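Local structure of hypothetical protein PH1789 (Pyrococcus horikoshii, 1WR2) at residues A[20-25]-A[60-65]; A[33-38]-A[191-196]; A[119-124]-A[213-218]; A[138-143]-A[170-175]; A[209-214]-A[230-235]. The protein is of unknown function but belongs to the ATP-grasp family, an alpha/beta fold built here round two antiparallel sheets. All coordinates share one frame; numbering follows the deposited sequence.

Overall arrangement
Contact 1 joins the start of helix 22-30 to strand 59-64 of the four-stranded antiparallel sheet; the other contacts gather on or beside the six-stranded one. Contact 1 closes first along the chain and touches contact 5, where Met20 N probably hydrogen-bonds Ile232 O, so it links the two sheets. Contacts 3 and 5 share Leu213 and Asn214 on strand 208-218, which pairs with strands 120-129 and 225-234, their centres about 15 Å apart. Contact 4 is nested along the chain inside contact 3, centred about 10 Å from it, while contact 2 lays helix 187-203 against the same sheet through Met193. Contacts 1 and 4 are farthest apart, about 26 Å between centres.

Contact 1. Residues A[20-25]-A[60-65]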
# COMPACT_ATOMS: atom_id res chain seq x y z
N MET A 20 7.42 4.19 -7.67
CA MET A 20 7.82 4.43 -6.29
C MET A 20 7.83 3.11 -5.51
O MET A 20 6.96 2.26 -5.70
CB MET A 20 6.83 5.39 -5.61
CG MET A 20 6.66 6.71 -6.32
SD MET A 20 5.62 7.85 -5.38
CE MET A 20 6.79 8.43 -4.16
N VAL A 21 8.82 2.94 -4.63
CA VAL A 21 8.90 1.73 -3.82
C VAL A 21 7.92 1.89 -2.66
O VAL A 21 7.47 2.99 -2.37
CB VAL A 21 10.34 1.47 -3.30
CG1 VAL A 21 11.28 1.21 -4.48
CG2 VAL A 21 10.82 2.66 -2.50
N GLU A 22 7.59 0.79 -2.01
CA GLU A 22 6.61 0.81 -0.93
C GLU A 22 6.76 1.92 0.11
O GLU A 22 5.79 2.59 0.43
CB GLU A 22 6.58 -0.54 -0.21
CG GLU A 22 5.46 -0.68 0.81
CD GLU A 22 5.42 -2.07 1.44
OE1 GLU A 22 6.08 -2.99 0.92
OE2 GLU A 22 4.71 -2.23 2.45
N TYR A 23 7.97 2.14 0.62
CA TYR A 23 8.13 3.17 1.64
C TYR A 23 7.91 4.57 1.10
O TYR A 23 7.41 5.43 1.81
CB TYR A 23 9.49 3.05 2.36
CG TYR A 23 10.68 3.63 1.63
CD1 TYR A 23 10.91 5.00 1.60
CD2 TYR A 23 11.57 2.80 0.96
CE1 TYR A 23 12.02 5.53 0.92
CE2 TYR A 23 12.67 3.31 0.28
CZ TYR A 23 12.89 4.68 0.26
OH TYR A 23 13.96 5.18 -0.42
N GLU A 24 8.25 4.80 -0.17
CA GLU A 24 8.07 6.13 -0.78
C GLU A 24 6.59 6.39 -1.02
O GLU A 24 6.10 7.49 -0.81
CB GLU A 24 8.81 6.23 -2.11
CG GLU A 24 10.31 6.01 -2.00
CD GLU A 24 10.97 5.89 -3.36
OE1 GLU A 24 10.37 5.26 -4.25
OE2 GLU A 24 12.10 6.40 -3.52
N ALA A 25 5.89 5.36 -1.50
CA ALA A 25 4.45 5.47 -1.75
C ALA A 25 3.75 5.80 -0.44
O ALA A 25 2.94 6.73 -0.37
CB ALA A 25 3.92 4.16 -2.32
N VAL A 60 7.94 -8.05 9.99
CA VAL A 60 7.97 -8.39 8.58
C VAL A 60 9.17 -7.69 7.95
O VAL A 60 9.46 -6.55 8.30
CB VAL A 60 6.71 -7.86 7.85
CG1 VAL A 60 6.89 -7.97 6.34
CG2 VAL A 60 5.49 -8.62 8.29
N LEU A 61 9.87 -8.37 7.04
CA LEU A 61 10.98 -7.73 6.34
C LEU A 61 10.58 -7.67 4.88
O LEU A 61 10.07 -8.65 4.32
CB LEU A 61 12.29 -8.53 6.50
CG LEU A 61 12.98 -8.50 7.87
CD1 LEU A 61 14.34 -9.18 7.74
CD2 LEU A 61 13.17 -7.05 8.35
N LYS A 62 10.79 -6.52 4.26
CA LYS A 62 10.45 -6.33 2.85
C LYS A 62 11.56 -5.57 2.16
O LYS A 62 11.79 -4.40 2.45
CB LYS A 62 9.16 -5.52 2.71
CG LYS A 62 7.94 -6.09 3.41
CD LYS A 62 6.75 -5.20 3.12
CE LYS A 62 5.47 -5.68 3.77
NZ LYS A 62 4.30 -4.85 3.35
N LEU A 63 12.25 -6.22 1.23
CA LEU A 63 13.34 -5.57 0.53
C LEU A 63 12.83 -4.48 -0.39
O LEU A 63 11.88 -4.69 -1.17
CB LEU A 63 14.15 -6.59 -0.28
CG LEU A 63 15.39 -6.04 -0.97
CD1 LEU A 63 16.47 -7.11 -1.02
CD2 LEU A 63 15.03 -5.55 -2.36
N MET A 64 13.46 -3.31 -0.30
CA MET A 64 13.07 -2.17 -1.13
C MET A 64 14.03 -2.01 -2.29
O MET A 64 15.24 -1.87 -2.10
CB MET A 64 13.07 -0.89 -0.28
CG MET A 64 12.01 -0.88 0.83
SD MET A 64 10.32 -0.78 0.18
CE MET A 64 9.78 -2.48 0.29
N SER A 65 13.49 -2.04 -3.51
CA SER A 65 14.29 -1.90 -4.72
C SER A 65 13.40 -1.46 -5.87
O SER A 65 12.36 -2.07 -6.13
CB SER A 65 14.95 -3.22 -5.10
OG SER A 65 15.62 -3.09 -6.35
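Glu22 and Lys62 meet at about a right angle, carboxylate to ammonium. Lys62 is extended beyond CG and brings NZ to 2.8 Å from Glu22 OE2, on the syn lone pair of that oxygen, in a salt bridge. Glu22 reaches it with CG anti to the backbone N (chi1 -172°) and the chain straight beyond. Its carboxylate is shared: OE2 also pairs with Lys26 and OE1 with Lys71, so three positive charges surround one buried acid and probably keep it ionised, although Asp229 lies close to OE1.

Beside this polar pair Met64 bends at chi2 and chi3 and lays its sulfur against the helix start. Met64 SD lies 3.8 Å from Glu22 CB. It is 5.2 Å from the centre of the Tyr23 ring, 78° off its normal. This is a Met-aromatic contact at the ring edge, where Met64 CG lies 3.7 Å from Tyr23 CD2. Val21 CG1 rests on the backbone of Ser65, 3.7 Å from its carbonyl carbon.

Val21 is the N-cap residue, and Val21 N donates to Glu24 OE1 at 2.8 Å. The whole is a helix N-terminus packed on a sheet strand, tying helix 22-30 to strand 59-64 in the ATP-grasp fold.

Contact 2. Residues A[33-38]-A[191-196]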
# COMPACT_ATOMS: atom_id res chain seq x y z
N GLY A 33 -2.88 11.79 5.54
CA GLY A 33 -3.57 11.22 6.68
C GLY A 33 -4.15 9.82 6.57
O GLY A 33 -4.92 9.42 7.44
N LEU A 34 -3.80 9.09 5.52
CA LEU A 34 -4.29 7.73 5.33
C LEU A 34 -3.70 6.83 6.42
O LEU A 34 -2.60 7.08 6.90
CB LEU A 34 -3.90 7.22 3.94
CG LEU A 34 -4.79 7.76 2.82
CD1 LEU A 34 -4.11 7.65 1.47
CD2 LEU A 34 -6.11 6.97 2.85
N PRO A 35 -4.42 5.76 6.80
CA PRO A 35 -3.96 4.84 7.84
C PRO A 35 -2.80 3.91 7.50
O PRO A 35 -3.01 2.77 7.09
CB PRO A 35 -5.22 4.06 8.19
CG PRO A 35 -5.87 3.93 6.85
CD PRO A 35 -5.74 5.34 6.28
N VAL A 36 -1.58 4.41 7.66
CA VAL A 36 -0.38 3.62 7.41
C VAL A 36 0.33 3.47 8.75
O VAL A 36 0.72 4.47 9.35
CB VAL A 36 0.57 4.33 6.43
CG1 VAL A 36 1.84 3.52 6.27
CG2 VAL A 36 -0.12 4.56 5.09
N PRO A 37 0.52 2.23 9.22
CA PRO A 37 1.20 2.00 10.50
C PRO A 37 2.69 2.33 10.47
O PRO A 37 3.30 2.42 9.40
CB PRO A 37 0.92 0.52 10.76
CG PRO A 37 0.96 -0.05 9.37
CD PRO A 37 0.16 0.96 8.58
N GLU A 38 3.27 2.50 11.66
CA GLU A 38 4.69 2.82 11.76
C GLU A 38 5.56 1.71 11.18
O GLU A 38 5.38 0.54 11.51
CB GLU A 38 5.07 3.03 13.23
CG GLU A 38 6.48 3.58 13.45
CD GLU A 38 6.66 4.97 12.87
OE1 GLU A 38 5.73 5.80 13.00
OE2 GLU A 38 7.72 5.25 12.29
N VAL A 191 -15.01 4.69 3.73
CA VAL A 191 -15.44 5.94 3.11
C VAL A 191 -14.37 7.01 3.29
O VAL A 191 -14.09 7.79 2.37
CB VAL A 191 -16.76 6.44 3.73
CG1 VAL A 191 -17.06 7.85 3.27
CG2 VAL A 191 -17.89 5.50 3.35
N ASP A 192 -13.77 7.06 4.47
CA ASP A 192 -12.74 8.05 4.75
C ASP A 192 -11.50 7.81 3.87
O ASP A 192 -10.91 8.77 3.36
CB ASP A 192 -12.35 8.01 6.23
CG ASP A 192 -11.41 9.15 6.62
OD1 ASP A 192 -11.79 10.33 6.43
OD2 ASP A 192 -10.30 8.86 7.11
N MET A 193 -11.13 6.55 3.67
CA MET A 193 -9.97 6.25 2.83
C MET A 193 -10.21 6.66 1.38
O MET A 193 -9.35 7.25 0.74
CB MET A 193 -9.62 4.77 2.87
CG MET A 193 -8.75 4.38 4.04
SD MET A 193 -8.15 2.70 3.85
CE MET A 193 -9.60 1.79 4.40
N LEU A 194 -11.39 6.34 0.87
CA LEU A 194 -11.73 6.70 -0.50
C LEU A 194 -11.66 8.21 -0.72
O LEU A 194 -11.16 8.68 -1.75
CB LEU A 194 -13.13 6.17 -0.85
CG LEU A 194 -13.27 4.66 -1.14
CD1 LEU A 194 -14.76 4.29 -1.17
CD2 LEU A 194 -12.58 4.32 -2.48
N LEU A 195 -12.17 8.98 0.24
CA LEU A 195 -12.16 10.44 0.11
C LEU A 195 -10.74 10.99 0.20
O LEU A 195 -10.39 11.92 -0.52
CB LEU A 195 -13.04 11.09 1.19
CG LEU A 195 -14.55 10.83 1.10
CD1 LEU A 195 -15.24 11.53 2.25
CD2 LEU A 195 -15.11 11.33 -0.24
N LYS A 196 -9.92 10.42 1.07
CA LYS A 196 -8.55 10.86 1.20
C LYS A 196 -7.76 10.52 -0.06
O LYS A 196 -6.96 11.32 -0.54
CB LYS A 196 -7.90 10.25 2.45
CG LYS A 196 -8.33 10.96 3.74
CD LYS A 196 -7.77 10.31 5.00
CE LYS A 196 -8.06 11.20 6.22
NZ LYS A 196 -8.05 10.43 7.49
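Gly33 meets Lys196 through its carbonyl group. Lys196, extended beyond CG, runs out from the helix until NZ stands 3.3 Å from Gly33 O, a weak hydrogen bond, and its CD and CE also lie against the same carbonyl. The firmer partner of the ammonium is on its own helix: Asp192 OD2, one turn back, takes Lys196 NZ on its syn lone pair at 2.8 Å in a salt bridge. The acid therefore holds the lysine end while the loop carbonyl adds a lesser grip. Gly33 itself has a positive phi (73°), a backbone conformation that favours glycine.

Leu34 comes next and supplies the apolar part. Its CG is anti to the carbonyl carbon (chi1 -78°), and the branch that does the touching is CD2, 3.8 Å from Lys196 CB and 3.9 Å from Met193 CG. Leu34 and Lys196 run antiparallel alongside each other, the leucine heading for the base of the lysine as the lysine heads for Gly33.

Pro35, the centre of an inverse gamma turn, crosses Met193 at a slant. The CD corner of its ring lies 3.9 Å from Met193 CG, and Pro35 CG approaches Met193 SD to 4.0 Å.

Beyond this turn the loop moves off the helix. Leu34 and Pro35 also touch Ile227 of strand 225-234, to which Pro35 is hydrogen-bonded through the backbone, and Leu34 packs on Leu29. The loop thus sits among helix 187-203, helix 22-30 and strand 225-234, while Val191 and Leu194 use another flank of helix 187-203 to pack on helix 160-168.

Contact 3. Residues A[119-124]-A[213-218]; sequences GREVII and LNPVFV
Arg120 and Val218 open the ladder as a hydrogen-bonded antiparallel pair, with Val218 N donating to Arg120 O at 2.8 Å. Val122 follows with Val216, Val122 N to Val216 O at 3.0 Å and nearly straight (164°), whereas the return bond from Val216 N is weak. Ile124 and Leu213 close the series with two more bonds. Between these last two pairs the register slips by one residue, a beta bulge, beside the cis peptide before Pro215, where the strand turns a corner.

One face carries Val122, Val216 and Val218. Val122 CG2, set between the backbone N and the carbonyl carbon, does the touching, 3.7 Å from Val218 CG2 and equally far from Val216 CB. Across the sheet, Glu121 lies alongside Phe217, pointing the same way: Glu121 CG sits at the ring edge, 3.6 Å from Phe217 CE1, and the carboxylate plane is turned 81° from the ring. Gly119 N lies over one ring face, offset toward the rim. Ile123 CD1 abuts Asn214 ND2 at 3.3 Å.

Further out, a water donates to Glu121 OE1 at 2.7 Å and to Asn214 OD1, bridging the two segments. Helix 187-203 packs on the valine face through Met193 and Ile190.

Main-chain bonds thus join the strands, with an apolar face toward the helix and a mixed face of Glu121 and Phe217 behind; Gly119 N, buried by the contact, has no partner in the model.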
# COMPACT_ATOMS: atom_id res chain seq x y z
N GLY A 119 -7.73 -8.48 8.87
CA GLY A 119 -9.08 -7.95 8.86
C GLY A 119 -9.64 -8.19 7.47
O GLY A 119 -9.01 -8.87 6.67
N ARG A 120 -10.81 -7.63 7.17
CA ARG A 120 -11.41 -7.81 5.86
C ARG A 120 -10.54 -7.17 4.78
O ARG A 120 -10.28 -5.96 4.82
CB ARG A 120 -12.81 -7.18 5.82
CG ARG A 120 -13.47 -7.26 4.45
CD ARG A 120 -13.80 -8.69 4.06
NE ARG A 120 -14.75 -9.29 5.00
CZ ARG A 120 -15.27 -10.50 4.87
NH1 ARG A 120 -14.94 -11.26 3.82
NH2 ARG A 120 -16.12 -10.96 5.77
N GLU A 121 -10.09 -7.96 3.81
CA GLU A 121 -9.25 -7.44 2.75
C GLU A 121 -10.03 -6.69 1.68
O GLU A 121 -11.00 -7.22 1.13
CB GLU A 121 -8.46 -8.56 2.07
CG GLU A 121 -7.34 -9.13 2.90
CD GLU A 121 -6.35 -9.92 2.07
OE1 GLU A 121 -5.70 -9.32 1.17
OE2 GLU A 121 -6.21 -11.14 2.30
N VAL A 122 -9.62 -5.46 1.40
CA VAL A 122 -10.24 -4.65 0.36
C VAL A 122 -9.12 -4.04 -0.48
O VAL A 122 -7.95 -4.08 -0.09
CB VAL A 122 -11.13 -3.51 0.91
CG1 VAL A 122 -12.19 -4.07 1.85
CG2 VAL A 122 -10.27 -2.47 1.60
N ILE A 123 -9.48 -3.51 -1.64
CA ILE A 123 -8.49 -2.90 -2.52
C ILE A 123 -9.00 -1.58 -3.07
O ILE A 123 -10.15 -1.48 -3.50
CB ILE A 123 -8.17 -3.82 -3.74
CG1 ILE A 123 -7.54 -5.14 -3.28
CG2 ILE A 123 -7.24 -3.10 -4.70
CD1 ILE A 123 -7.25 -6.11 -4.43
N ILE A 124 -8.15 -0.57 -3.05
CA ILE A 124 -8.51 0.73 -3.61
C ILE A 124 -7.50 1.00 -4.72
O ILE A 124 -6.29 1.07 -4.47
CB ILE A 124 -8.45 1.85 -2.57
CG1 ILE A 124 -9.60 1.69 -1.57
CG2 ILE A 124 -8.54 3.20 -3.26
CD1 ILE A 124 -9.58 2.70 -0.43
N LEU A 213 -3.86 0.76 -3.14
CA LEU A 213 -3.61 0.48 -1.75
C LEU A 213 -4.04 -0.98 -1.76
O LEU A 213 -5.22 -1.27 -1.90
CB LEU A 213 -4.53 1.29 -0.84
CG LEU A 213 -4.74 2.79 -1.06
CD1 LEU A 213 -5.33 3.35 0.21
CD2 LEU A 213 -3.45 3.50 -1.41
N ASN A 214 -3.07 -1.88 -1.63
CA ASN A 214 -3.36 -3.31 -1.69
C ASN A 214 -2.19 -4.09 -1.09
O ASN A 214 -1.08 -4.07 -1.62
CB ASN A 214 -3.56 -3.70 -3.16
CG ASN A 214 -3.85 -5.18 -3.36
OD1 ASN A 214 -3.96 -5.94 -2.40
ND2 ASN A 214 -3.99 -5.59 -4.61
N PRO A 215 -2.45 -4.81 0.01
CA PRO A 215 -3.79 -4.86 0.60
C PRO A 215 -4.10 -3.83 1.66
O PRO A 215 -3.22 -3.11 2.13
CB PRO A 215 -3.87 -6.28 1.15
CG PRO A 215 -2.48 -6.54 1.60
CD PRO A 215 -1.61 -5.92 0.51
N VAL A 216 -5.38 -3.75 2.00
CA VAL A 216 -5.87 -2.86 3.05
C VAL A 216 -6.72 -3.78 3.93
O VAL A 216 -7.52 -4.55 3.41
CB VAL A 216 -6.80 -1.76 2.50
CG1 VAL A 216 -7.47 -1.03 3.67
CG2 VAL A 216 -6.02 -0.78 1.65
N PHE A 217 -6.53 -3.71 5.24
CA PHE A 217 -7.34 -4.54 6.13
C PHE A 217 -8.38 -3.64 6.77
O PHE A 217 -8.06 -2.56 7.28
CB PHE A 217 -6.49 -5.18 7.24
CG PHE A 217 -5.52 -6.24 6.76
CD1 PHE A 217 -5.76 -6.98 5.62
CD2 PHE A 217 -4.37 -6.52 7.50
CE1 PHE A 217 -4.89 -7.98 5.21
CE2 PHE A 217 -3.50 -7.52 7.10
CZ PHE A 217 -3.76 -8.25 5.95
N VAL A 218 -9.64 -4.08 6.75
CA VAL A 218 -10.71 -3.31 7.36
C VAL A 218 -11.27 -4.07 8.55
O VAL A 218 -11.72 -5.21 8.43
CB VAL A 218 -11.85 -3.02 6.36
CG1 VAL A 218 -12.94 -2.19 7.03
CG2 VAL A 218 -11.31 -2.27 5.15
O HOH W 1 -5.52 -8.20 -1.31

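Contact 4. Residues A[138-143]-A[170-175]; sequences FGLGGI and IKAYPI
Phe138 and Ile170 meet in an apolar contact, their side chains crossing at about a right angle. Ile170 CD1 comes to 3.4 Å from Phe138 CE2, approaching the ring obliquely, while Ile170 CG2 lies against Phe138 CD2 and 3.7 Å from Phe138 O. The ring is carried there by a chi1 of 172°, which sets Phe138 CG anti to the backbone N.

The second apolar group centres on Leu140. Leu140 CD1 presses on Ala172 CB at 3.4 Å, tighter than ordinary van der Waals contact, and stands 4.2 Å from Ile175 CD1. One leucine branch thus fits against both the turn and the weakly bonded helical turn after it. Gly139, between the two side chains, brings CA to 4.3 Å from Ile170 CG2.

The polar bonds serve to shape the second segment. Tyr173 N donates to Ile170 O at 3.0 Å, closing a type I beta turn, and the carboxylate of Asp150 accepts from the backbone N of both Lys171 and Ala172.

Around this, Leu176 touches Phe138, Leu140 and Ile170, and Met166 and Ile167 of helix 160-168 also pack on the phenylalanine. The result is a typical alpha/beta layer: a turn and short helix laid on strand 133-140 of the six-stranded sheet.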
# COMPACT_ATOMS: atom_id res chain seq x y z
N PHE A 138 -12.93 0.46 -6.13
CA PHE A 138 -13.06 -0.22 -4.85
C PHE A 138 -13.62 -1.61 -5.08
O PHE A 138 -14.47 -1.82 -5.94
CB PHE A 138 -14.00 0.53 -3.92
CG PHE A 138 -14.32 -0.23 -2.67
CD1 PHE A 138 -13.37 -0.37 -1.66
CD2 PHE A 138 -15.56 -0.85 -2.52
CE1 PHE A 138 -13.64 -1.12 -0.53
CE2 PHE A 138 -15.84 -1.60 -1.38
CZ PHE A 138 -14.88 -1.74 -0.38
N GLY A 139 -13.14 -2.57 -4.29
CA GLY A 139 -13.62 -3.94 -4.39
C GLY A 139 -12.92 -4.75 -3.32
O GLY A 139 -11.93 -4.28 -2.74
N LEU A 140 -13.40 -5.96 -3.04
CA LEU A 140 -12.75 -6.79 -2.02
C LEU A 140 -11.46 -7.37 -2.56
O LEU A 140 -11.28 -7.52 -3.77
CB LEU A 140 -13.66 -7.94 -1.59
CG LEU A 140 -14.90 -7.62 -0.75
CD1 LEU A 140 -15.51 -8.92 -0.23
CD2 LEU A 140 -14.53 -6.73 0.41
N GLY A 141 -10.54 -7.69 -1.65
CA GLY A 141 -9.27 -8.26 -2.04
C GLY A 141 -9.33 -9.77 -1.96
O GLY A 141 -10.39 -10.38 -2.12
N GLY A 142 -8.19 -10.40 -1.69
CA GLY A 142 -8.15 -11.84 -1.60
C GLY A 142 -7.38 -12.38 -2.79
O GLY A 142 -6.94 -11.60 -3.63
N ILE A 143 -7.24 -13.69 -2.87
CA ILE A 143 -6.50 -14.29 -3.98
C ILE A 143 -7.38 -14.55 -5.21
O ILE A 143 -6.87 -14.87 -6.29
CB ILE A 143 -5.82 -15.61 -3.55
CG1 ILE A 143 -6.87 -16.57 -2.98
CG2 ILE A 143 -4.76 -15.31 -2.50
CD1 ILE A 143 -6.31 -17.93 -2.60
N ILE A 170 -20.86 -2.91 -4.96
CA ILE A 170 -20.14 -4.15 -5.24
C ILE A 170 -21.01 -5.34 -4.85
O ILE A 170 -21.76 -5.29 -3.88
CB ILE A 170 -18.79 -4.24 -4.47
CG1 ILE A 170 -19.03 -4.13 -2.96
CG2 ILE A 170 -17.83 -3.14 -4.96
CD1 ILE A 170 -17.78 -4.34 -2.13
N LYS A 171 -20.90 -6.42 -5.62
CA LYS A 171 -21.70 -7.61 -5.34
C LYS A 171 -21.42 -8.15 -3.94
O LYS A 171 -22.32 -8.63 -3.26
CB LYS A 171 -21.41 -8.70 -6.37
CG LYS A 171 -21.72 -8.31 -7.80
CD LYS A 171 -21.67 -9.53 -8.72
CE LYS A 171 -21.85 -9.14 -10.17
NZ LYS A 171 -20.79 -8.18 -10.59
N ALA A 172 -20.16 -8.04 -3.52
CA ALA A 172 -19.76 -8.53 -2.21
C ALA A 172 -20.12 -7.60 -1.05
O ALA A 172 -19.63 -7.78 0.06
CB ALA A 172 -18.27 -8.80 -2.20
N TYR A 173 -20.97 -6.60 -1.31
CA TYR A 173 -21.34 -5.67 -0.26
C TYR A 173 -21.94 -6.35 0.97
O TYR A 173 -21.60 -6.01 2.11
CB TYR A 173 -22.35 -4.64 -0.75
CG TYR A 173 -22.79 -3.76 0.39
CD1 TYR A 173 -21.93 -2.82 0.94
CD2 TYR A 173 -24.04 -3.94 0.99
CE1 TYR A 173 -22.28 -2.09 2.06
CE2 TYR A 173 -24.40 -3.22 2.11
CZ TYR A 173 -23.52 -2.29 2.64
OH TYR A 173 -23.86 -1.58 3.77
N PRO A 174 -22.88 -7.30 0.76
CA PRO A 174 -23.50 -8.00 1.90
C PRO A 174 -22.46 -8.56 2.85
O PRO A 174 -22.68 -8.64 4.06
CB PRO A 174 -24.31 -9.09 1.22
CG PRO A 174 -24.77 -8.41 -0.03
CD PRO A 174 -23.49 -7.73 -0.51
N ILE A 175 -21.31 -8.96 2.30
CA ILE A 175 -20.23 -9.51 3.11
C ILE A 175 -19.67 -8.47 4.08
O ILE A 175 -19.34 -8.79 5.22
CB ILE A 175 -19.11 -10.04 2.20
CG1 ILE A 175 -19.65 -11.18 1.35
CG2 ILE A 175 -17.93 -10.50 3.04
CD1 ILE A 175 -18.68 -11.69 0.30

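Contact 5. Residues A[209-214]-A[230-235]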
# COMPACT_ATOMS: atom_id res chain seq x y z
N LYS A 209 0.23 8.71 -12.26
CA LYS A 209 -0.39 8.05 -13.41
C LYS A 209 -1.40 7.06 -12.85
O LYS A 209 -2.58 7.05 -13.24
CB LYS A 209 0.67 7.31 -14.22
CG LYS A 209 0.15 6.57 -15.44
CD LYS A 209 1.31 5.90 -16.18
CE LYS A 209 0.86 5.20 -17.46
NZ LYS A 209 -0.06 4.06 -17.16
N GLU A 210 -0.94 6.21 -11.93
CA GLU A 210 -1.81 5.22 -11.31
C GLU A 210 -1.28 4.78 -9.95
O GLU A 210 -0.13 5.02 -9.61
CB GLU A 210 -1.98 4.00 -12.23
CG GLU A 210 -0.69 3.43 -12.78
CD GLU A 210 -0.93 2.31 -13.77
OE1 GLU A 210 -1.68 2.52 -14.75
OE2 GLU A 210 -0.36 1.22 -13.57
N MET A 211 -2.15 4.16 -9.15
CA MET A 211 -1.73 3.71 -7.84
C MET A 211 -2.78 2.79 -7.24
O MET A 211 -3.85 2.59 -7.80
CB MET A 211 -1.54 4.91 -6.91
CG MET A 211 -2.85 5.60 -6.52
SD MET A 211 -2.65 7.14 -5.61
CE MET A 211 -2.36 6.56 -3.97
N ASP A 212 -2.45 2.23 -6.09
CA ASP A 212 -3.40 1.39 -5.39
C ASP A 212 -2.93 1.21 -3.97
O ASP A 212 -1.79 1.52 -3.63
CB ASP A 212 -3.57 0.03 -6.07
CG ASP A 212 -2.31 -0.79 -6.07
OD1 ASP A 212 -1.76 -1.05 -4.97
OD2 ASP A 212 -1.88 -1.19 -7.16
N LEU A 213 -3.86 0.76 -3.14
CA LEU A 213 -3.61 0.48 -1.75
C LEU A 213 -4.04 -0.98 -1.76
O LEU A 213 -5.22 -1.27 -1.90
CB LEU A 213 -4.53 1.29 -0.84
CG LEU A 213 -4.74 2.79 -1.06
CD1 LEU A 213 -5.33 3.35 0.21
CD2 LEU A 213 -3.45 3.50 -1.41
N ASN A 214 -3.07 -1.88 -1.63
CA ASN A 214 -3.36 -3.31 -1.69
C ASN A 214 -2.19 -4.09 -1.09
O ASN A 214 -1.08 -4.07 -1.62
CB ASN A 214 -3.56 -3.70 -3.16
CG ASN A 214 -3.85 -5.18 -3.36
OD1 ASN A 214 -3.96 -5.94 -2.40
ND2 ASN A 214 -3.99 -5.59 -4.61
N SER A 230 1.31 -0.64 -0.79
CA SER A 230 0.83 0.36 -1.74
C SER A 230 1.83 0.56 -2.86
O SER A 230 3.04 0.39 -2.67
CB SER A 230 0.60 1.70 -1.03
OG SER A 230 0.25 2.72 -1.95
N ARG A 231 1.33 0.92 -4.03
CA ARG A 231 2.20 1.18 -5.17
C ARG A 231 1.73 2.45 -5.85
O ARG A 231 0.53 2.71 -5.96
CB ARG A 231 2.18 0.01 -6.16
CG ARG A 231 0.89 -0.14 -6.93
CD ARG A 231 1.10 -1.07 -8.11
NE ARG A 231 0.61 -0.47 -9.35
CZ ARG A 231 1.25 -0.55 -10.51
NH1 ARG A 231 2.40 -1.20 -10.60
NH2 ARG A 231 0.73 0.02 -11.59
N ILE A 232 2.69 3.27 -6.26
CA ILE A 232 2.39 4.52 -6.94
C ILE A 232 3.30 4.61 -8.16
O ILE A 232 4.51 4.45 -8.05
CB ILE A 232 2.64 5.75 -6.03
CG1 ILE A 232 1.69 5.71 -4.82
CG2 ILE A 232 2.43 7.03 -6.81
CD1 ILE A 232 1.88 6.87 -3.85
N ILE A 233 2.69 4.85 -9.32
CA ILE A 233 3.42 5.00 -10.57
C ILE A 233 3.28 6.47 -10.98
O ILE A 233 2.17 6.97 -11.15
CB ILE A 233 2.85 4.12 -11.70
CG1 ILE A 233 2.91 2.65 -11.30
CG2 ILE A 233 3.63 4.38 -13.00
CD1 ILE A 233 4.29 2.17 -10.87
N LEU A 234 4.41 7.15 -11.12
CA LEU A 234 4.42 8.56 -11.47
C LEU A 234 4.52 8.81 -12.97
O LEU A 234 4.96 7.95 -13.74
CB LEU A 234 5.57 9.26 -10.75
CG LEU A 234 5.57 9.19 -9.22
CD1 LEU A 234 6.89 9.72 -8.69
CD2 LEU A 234 4.39 9.99 -8.67
N LYS A 235 4.09 10.00 -13.37
CA LYS A 235 4.14 10.43 -14.76
C LYS A 235 5.44 11.19 -14.95
O LYS A 235 5.83 12.00 -14.10
CB LYS A 235 2.94 11.33 -15.09
CG LYS A 235 1.63 10.57 -15.18
CD LYS A 235 0.45 11.35 -14.62
CE LYS A 235 -0.03 12.43 -15.56
NZ LYS A 235 -1.35 12.94 -15.10
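Glu210 pairs with Ile233 and Asp212 with Arg231 as the hydrogen-bonded positions of an antiparallel hairpin, where the axes of strands 210-214 and 230-234 approach to 4.8 Å and run at 173°. Lys209 and Glu210 both face Ile233, a classic beta bulge: Ile233 O accepts from Lys209 N at 2.8 Å and from Glu210 N at 3.3 Å. Asp212 O is likewise doubly gripped, by Arg231 N and by Ser230 OG at 2.9 Å.

On the face of Glu210 and Asp212, Arg231 bends at chi3 and lies across both acids. Glu210 OE2 meets Arg231 NH2 at 2.6 Å, near the guanidinium plane, with the carboxylate turned 58° from it. The Asp212 carboxylate is turned only 17° from that plane, and Asp212 OD2 makes a longer salt bridge to Arg231 NE at 3.4 Å. Lys209 NZ adds a weak bond to Glu210 OE1.

The other face is largely apolar, Ser230 excepted: Met211 CB touches Ile232 CG1 at 3.9 Å, and both residues pack toward helix 22-30.

Opposite charges thus run Lys209, Glu210, Arg231, Asp212 along one side. Such a network would be expected to favour the ionised acids and to fix the rotation of the guanidinium.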